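Local coordinates for TATA-box-binding protein (Methanococcus jannaschii, PDB 2Z8U), which probably binds the TATA box of archaeal promoters as a general transcription initiation factor for RNA polymerase, at residues 16-30 with 63-77. Sequence-based numbering, arbitrary orientation.
Sequences VNVVVSTKIGDNIDL and IFRSGKVNCTGAKSK
Strands 16-23 and 68-72 pair antiparallel in the first repeat of the saddle-shaped TBP fold. Paired backbone bonds join Val-20 to Cys-71 and Thr-22 to Val-69, with Cys-71 N to Val-20 O at 2.9 Å. Past the strand, Ile-24 N donates to Gly-67 O (2.8 Å) at the turn 64-67. The geometry calls for glycine at Gly-67: a CB would clash with Gly-25 O, and at phi 98° it would be jammed against the preceding carbonyl O. Toward Val-18 direct pairing gives way to water: one water donates to Val-18 O and Cys-71 O and accepts from Ala-74 N, while Val-18 N bonds Ala-74 O directly. On the helix-facing side, Ile-24 meets Val-69 at about a right angle, CG2 to CG2 at 3.7 Å. A chi1 of -58° turns Val-18 CG1 anti to the carbonyl carbon and leaves CG2 between backbone N and carbonyl carbon, where it presses on Ser-76, 3.4 Å from its C atom.

On the turn itself, Ile-28 N donates to Arg-65 O (2.8 Å). The Arg-65 chain bends at chi3 (-53°), bringing one guanidinium face over Ile-28 O and Leu-30 CG; a water that donates to Asp-29 OD1 accepts a weak bond from Arg-65 NH2. Leu-30 reaches under this arginine, with CD1 3.6 Å from Ile-63 O and CD2 3.9 Å from Ile-63 CG2. Shortening Leu-30 to an alanine would probably open a gap beside Ile-63 and leave the guanidinium less firmly supported on that face.

Helix 77-94 packs against Val-20, Ile-24 and Ala-74, and Ser-76 caps its start through Glu-79 N. Strand 105-114, nearly all in the second repeat, flanks strand 16-23, strand 59-63 flanks 68-72, and Lys-68 forms a salt bridge with Glu-129 of the second subunit.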
loop_
_atom_site.group_PDB
_atom_site.type_symbol
_atom_site.label_atom_id
_atom_site.label_comp_id
_atom_site.label_asym_id
_atom_site.label_seq_id
_atom_site.Cartn_x
_atom_site.Cartn_y
_atom_site.Cartn_z
ATOM N N VAL B 16 33.235 16.530 -4.648
ATOM C CA VAL B 16 33.987 16.092 -3.484
ATOM C C VAL B 16 34.333 14.625 -3.628
ATOM O O VAL B 16 35.425 14.198 -3.260
ATOM C CB VAL B 16 33.265 16.420 -2.151
ATOM C CG1 VAL B 16 33.911 15.680 -0.988
ATOM C CG2 VAL B 16 33.321 17.931 -1.879
ATOM N N ASN B 17 33.425 13.854 -4.201
ATOM C CA ASN B 17 33.732 12.480 -4.508
ATOM C C ASN B 17 32.982 11.966 -5.722
ATOM O O ASN B 17 32.004 12.554 -6.156
ATOM C CB ASN B 17 33.592 11.564 -3.258
ATOM C CG ASN B 17 32.193 10.955 -3.069
ATOM O OD1 ASN B 17 31.649 10.991 -1.966
ATOM N ND2 ASN B 17 31.655 10.322 -4.098
ATOM N N VAL B 18 33.457 10.863 -6.286
ATOM C CA VAL B 18 32.719 10.210 -7.365
ATOM C C VAL B 18 32.629 8.718 -7.064
ATOM O O VAL B 18 33.460 8.201 -6.313
ATOM C CB VAL B 18 33.374 10.429 -8.744
ATOM C CG1 VAL B 18 33.505 11.905 -9.089
ATOM C CG2 VAL B 18 34.758 9.730 -8.848
ATOM N N VAL B 19 31.592 8.055 -7.580
ATOM C CA VAL B 19 31.516 6.592 -7.586
ATOM C C VAL B 19 31.557 6.219 -9.070
ATOM O O VAL B 19 30.824 6.793 -9.860
ATOM C CB VAL B 19 30.224 6.078 -6.893
ATOM C CG1 VAL B 19 30.075 4.535 -7.024
ATOM C CG2 VAL B 19 30.189 6.518 -5.414
ATOM N N VAL B 20 32.444 5.314 -9.456
ATOM C CA VAL B 20 32.546 4.902 -10.853
ATOM C C VAL B 20 32.397 3.383 -10.990
ATOM O O VAL B 20 32.638 2.635 -10.019
ATOM C CB VAL B 20 33.885 5.338 -11.495
ATOM C CG1 VAL B 20 34.086 6.871 -11.402
ATOM C CG2 VAL B 20 35.096 4.578 -10.873
ATOM N N SER B 21 31.985 2.946 -12.177
ATOM C CA SER B 21 31.993 1.521 -12.511
ATOM C C SER B 21 32.744 1.282 -13.800
ATOM O O SER B 21 32.887 2.190 -14.632
ATOM C CB SER B 21 30.560 0.973 -12.686
ATOM O OG SER B 21 29.882 1.721 -13.688
ATOM N N THR B 22 33.215 0.045 -13.972
ATOM C CA THR B 22 33.756 -0.373 -15.233
ATOM C C THR B 22 33.731 -1.904 -15.295
ATOM O O THR B 22 33.223 -2.560 -14.375
ATOM C CB THR B 22 35.185 0.202 -15.472
ATOM O OG1 THR B 22 35.555 -0.032 -16.827
ATOM C CG2 THR B 22 36.226 -0.449 -14.551
ATOM N N LYS B 23 34.235 -2.452 -16.395
ATOM C CA LYS B 23 34.419 -3.876 -16.538
ATOM C C LYS B 23 35.874 -4.114 -16.937
ATOM O O LYS B 23 36.349 -3.540 -17.911
ATOM C CB LYS B 23 33.453 -4.429 -17.588
ATOM C CG LYS B 23 33.445 -5.971 -17.646
ATOM C CD LYS B 23 32.213 -6.471 -18.404
ATOM C CE LYS B 23 32.109 -7.994 -18.316
ATOM N NZ LYS B 23 30.675 -8.369 -18.163
ATOM N N ILE B 24 36.587 -4.936 -16.179
ATOM C CA ILE B 24 38.020 -5.128 -16.420
ATOM C C ILE B 24 38.382 -6.486 -17.078
ATOM O O ILE B 24 39.546 -6.758 -17.356
ATOM C CB ILE B 24 38.881 -4.862 -15.107
ATOM C CG1 ILE B 24 38.688 -5.970 -14.052
ATOM C CG2 ILE B 24 38.615 -3.420 -14.567
ATOM C CD1 ILE B 24 39.628 -5.839 -12.831
ATOM N N GLY B 25 37.382 -7.326 -17.316
ATOM C CA GLY B 25 37.607 -8.669 -17.857
ATOM C C GLY B 25 36.306 -9.436 -17.849
ATOM O O GLY B 25 35.261 -8.834 -17.676
ATOM N N ASP B 26 36.369 -10.766 -18.000
ATOM C CA ASP B 26 35.181 -11.592 -18.323
ATOM C C ASP B 26 34.790 -12.703 -17.335
ATOM O O ASP B 26 33.613 -13.109 -17.286
ATOM C CB ASP B 26 35.361 -12.267 -19.702
ATOM C CG ASP B 26 35.561 -11.257 -20.849
ATOM O OD1 ASP B 26 34.802 -10.255 -20.956
ATOM O OD2 ASP B 26 36.476 -11.504 -21.678
ATOM N N ASN B 27 35.769 -13.253 -16.629
ATOM C CA ASN B 27 35.566 -14.436 -15.796
ATOM C C ASN B 27 36.795 -14.498 -14.903
ATOM O O ASN B 27 37.622 -15.408 -15.005
ATOM C CB ASN B 27 35.400 -15.697 -16.682
ATOM C CG ASN B 27 35.338 -17.006 -15.889
ATOM O OD1 ASN B 27 34.856 -17.061 -14.753
ATOM N ND2 ASN B 27 35.826 -18.076 -16.511
ATOM N N ILE B 28 36.874 -13.503 -14.027
ATOM C CA ILE B 28 38.063 -13.182 -13.247
ATOM C C ILE B 28 38.178 -14.139 -12.067
ATOM O O ILE B 28 37.213 -14.355 -11.330
ATOM C CB ILE B 28 38.000 -11.720 -12.691
ATOM C CG1 ILE B 28 37.535 -10.702 -13.762
ATOM C CG2 ILE B 28 39.335 -11.331 -12.013
ATOM C CD1 ILE B 28 38.633 -9.855 -14.417
ATOM N N ASP B 29 39.360 -14.722 -11.902
ATOM C CA ASP B 29 39.603 -15.659 -10.811
ATOM C C ASP B 29 39.903 -14.833 -9.573
ATOM O O ASP B 29 41.028 -14.409 -9.377
ATOM C CB ASP B 29 40.773 -16.578 -11.210
ATOM C CG ASP B 29 41.179 -17.574 -10.140
ATOM O OD1 ASP B 29 40.775 -17.485 -8.954
ATOM O OD2 ASP B 29 41.928 -18.496 -10.534
ATOM N N LEU B 30 38.899 -14.617 -8.728
ATOM C CA LEU B 30 39.082 -13.761 -7.528
ATOM C C LEU B 30 40.025 -14.333 -6.453
ATOM O O LEU B 30 40.646 -13.568 -5.707
ATOM C CB LEU B 30 37.715 -13.408 -6.911
ATOM C CG LEU B 30 36.790 -12.597 -7.839
ATOM C CD1 LEU B 30 35.476 -12.320 -7.150
ATOM C CD2 LEU B 30 37.463 -11.279 -8.293
ATOM N N ILE B 63 35.429 -5.878 -6.741
ATOM C CA ILE B 63 35.657 -6.603 -7.984
ATOM C C ILE B 63 34.848 -7.902 -8.023
ATOM O O ILE B 63 34.940 -8.711 -7.099
ATOM C CB ILE B 63 37.153 -6.956 -8.182
ATOM C CG1 ILE B 63 38.046 -5.719 -7.975
ATOM C CG2 ILE B 63 37.357 -7.618 -9.562
ATOM C CD1 ILE B 63 39.534 -5.986 -8.060
ATOM N N PHE B 64 34.112 -8.116 -9.115
ATOM C CA PHE B 64 33.317 -9.336 -9.276
ATOM C C PHE B 64 33.944 -10.301 -10.295
ATOM O O PHE B 64 34.725 -9.884 -11.148
ATOM C CB PHE B 64 31.892 -8.957 -9.696
ATOM C CG PHE B 64 31.080 -8.320 -8.594
ATOM C CD1 PHE B 64 30.535 -9.102 -7.570
ATOM C CD2 PHE B 64 30.857 -6.957 -8.582
ATOM C CE1 PHE B 64 29.773 -8.522 -6.549
ATOM C CE2 PHE B 64 30.085 -6.362 -7.568
ATOM C CZ PHE B 64 29.544 -7.155 -6.550
ATOM N N ARG B 65 33.590 -11.588 -10.200
ATOM C CA ARG B 65 33.991 -12.605 -11.181
ATOM C C ARG B 65 33.573 -12.224 -12.626
ATOM O O ARG B 65 34.279 -12.524 -13.568
ATOM C CB ARG B 65 33.398 -13.980 -10.779
ATOM C CG ARG B 65 33.888 -15.186 -11.574
ATOM C CD ARG B 65 33.701 -16.526 -10.784
ATOM N NE ARG B 65 34.320 -16.447 -9.448
ATOM C CZ ARG B 65 35.618 -16.649 -9.177
ATOM N NH1 ARG B 65 36.482 -17.000 -10.130
ATOM N NH2 ARG B 65 36.058 -16.511 -7.932
ATOM N N SER B 66 32.432 -11.563 -12.780
ATOM C CA SER B 66 31.976 -11.027 -14.087
ATOM C C SER B 66 32.950 -10.024 -14.721
ATOM O O SER B 66 32.862 -9.728 -15.908
ATOM C CB SER B 66 30.629 -10.328 -13.923
ATOM O OG SER B 66 30.794 -9.121 -13.175
ATOM N N GLY B 67 33.849 -9.476 -13.920
ATOM C CA GLY B 67 34.741 -8.421 -14.389
ATOM C C GLY B 67 34.249 -7.035 -14.011
ATOM O O GLY B 67 34.997 -6.063 -14.162
ATOM N N LYS B 68 33.006 -6.943 -13.526
ATOM C CA LYS B 68 32.458 -5.673 -13.015
ATOM C C LYS B 68 33.266 -5.163 -11.830
ATOM O O LYS B 68 33.607 -5.930 -10.924
ATOM C CB LYS B 68 30.997 -5.822 -12.579
ATOM C CG LYS B 68 30.413 -4.547 -11.937
ATOM C CD LYS B 68 28.965 -4.799 -11.546
ATOM C CE LYS B 68 28.281 -3.541 -11.090
ATOM N NZ LYS B 68 26.905 -3.894 -10.615
ATOM N N VAL B 69 33.543 -3.862 -11.841
ATOM C CA VAL B 69 34.260 -3.182 -10.789
ATOM C C VAL B 69 33.440 -1.936 -10.392
ATOM O O VAL B 69 32.930 -1.192 -11.261
ATOM C CB VAL B 69 35.703 -2.782 -11.243
ATOM C CG1 VAL B 69 36.423 -1.927 -10.164
ATOM C CG2 VAL B 69 36.555 -4.020 -11.590
ATOM N N ASN B 70 33.294 -1.728 -9.083
ATOM C CA ASN B 70 32.730 -0.490 -8.534
ATOM C C ASN B 70 33.816 0.132 -7.666
ATOM O O ASN B 70 34.560 -0.582 -6.980
ATOM C CB ASN B 70 31.481 -0.779 -7.705
ATOM C CG ASN B 70 30.308 -1.299 -8.550
ATOM O OD1 ASN B 70 30.137 -0.930 -9.721
ATOM N ND2 ASN B 70 29.499 -2.169 -7.955
ATOM N N CYS B 71 33.942 1.451 -7.723
ATOM C CA CYS B 71 35.044 2.133 -7.058
ATOM C C CYS B 71 34.539 3.413 -6.409
ATOM O O CYS B 71 33.877 4.225 -7.052
ATOM C CB CYS B 71 36.189 2.425 -8.055
ATOM S SG CYS B 71 37.478 3.546 -7.450
ATOM N N THR B 72 34.866 3.559 -5.125
ATOM C CA THR B 72 34.422 4.669 -4.295
ATOM C C THR B 72 35.647 5.370 -3.715
ATOM O O THR B 72 36.728 4.787 -3.652
ATOM C CB THR B 72 33.507 4.124 -3.151
ATOM O OG1 THR B 72 32.919 5.213 -2.448
ATOM C CG2 THR B 72 34.296 3.272 -2.186
ATOM N N GLY B 73 35.480 6.629 -3.310
ATOM C CA GLY B 73 36.506 7.335 -2.567
ATOM C C GLY B 73 37.277 8.362 -3.363
ATOM O O GLY B 73 37.841 9.301 -2.782
ATOM N N ALA B 74 37.331 8.185 -4.685
ATOM C CA ALA B 74 38.082 9.099 -5.546
ATOM C C ALA B 74 37.444 10.495 -5.576
ATOM O O ALA B 74 36.229 10.629 -5.445
ATOM C CB ALA B 74 38.188 8.538 -6.941
ATOM N N LYS B 75 38.279 11.508 -5.751
ATOM C CA LYS B 75 37.847 12.898 -5.799
ATOM C C LYS B 75 37.270 13.222 -7.181
ATOM O O LYS B 75 36.479 14.154 -7.321
ATOM C CB LYS B 75 39.011 13.857 -5.485
ATOM C CG LYS B 75 39.608 13.772 -4.070
ATOM C CD LYS B 75 40.598 14.939 -3.823
ATOM C CE LYS B 75 41.374 14.771 -2.523
ATOM N NZ LYS B 75 42.063 16.028 -2.095
ATOM N N SER B 76 37.673 12.442 -8.184
ATOM C CA SER B 76 37.306 12.668 -9.592
ATOM C C SER B 76 37.311 11.340 -10.351
ATOM O O SER B 76 37.948 10.366 -9.914
ATOM C CB SER B 76 38.319 13.614 -10.270
ATOM O OG SER B 76 39.570 12.954 -10.407
ATOM N N LYS B 77 36.629 11.322 -11.496
ATOM C CA LYS B 77 36.684 10.193 -12.429
ATOM C C LYS B 77 38.108 9.836 -12.803
ATOM O O LYS B 77 38.447 8.662 -12.869
ATOM C CB LYS B 77 35.877 10.505 -13.704
ATOM C CG LYS B 77 35.841 9.354 -14.714
ATOM C CD LYS B 77 35.196 9.823 -15.997
ATOM C CE LYS B 77 35.676 9.033 -17.202
ATOM N NZ LYS B 77 35.158 9.666 -18.450
HETATM O O HOH W 1 35.789 6.617 -6.673
HETATM O O HOH W 2 33.043 7.694 -3.270
HETATM O O HOH W 3 38.131 -18.063 -8.185
#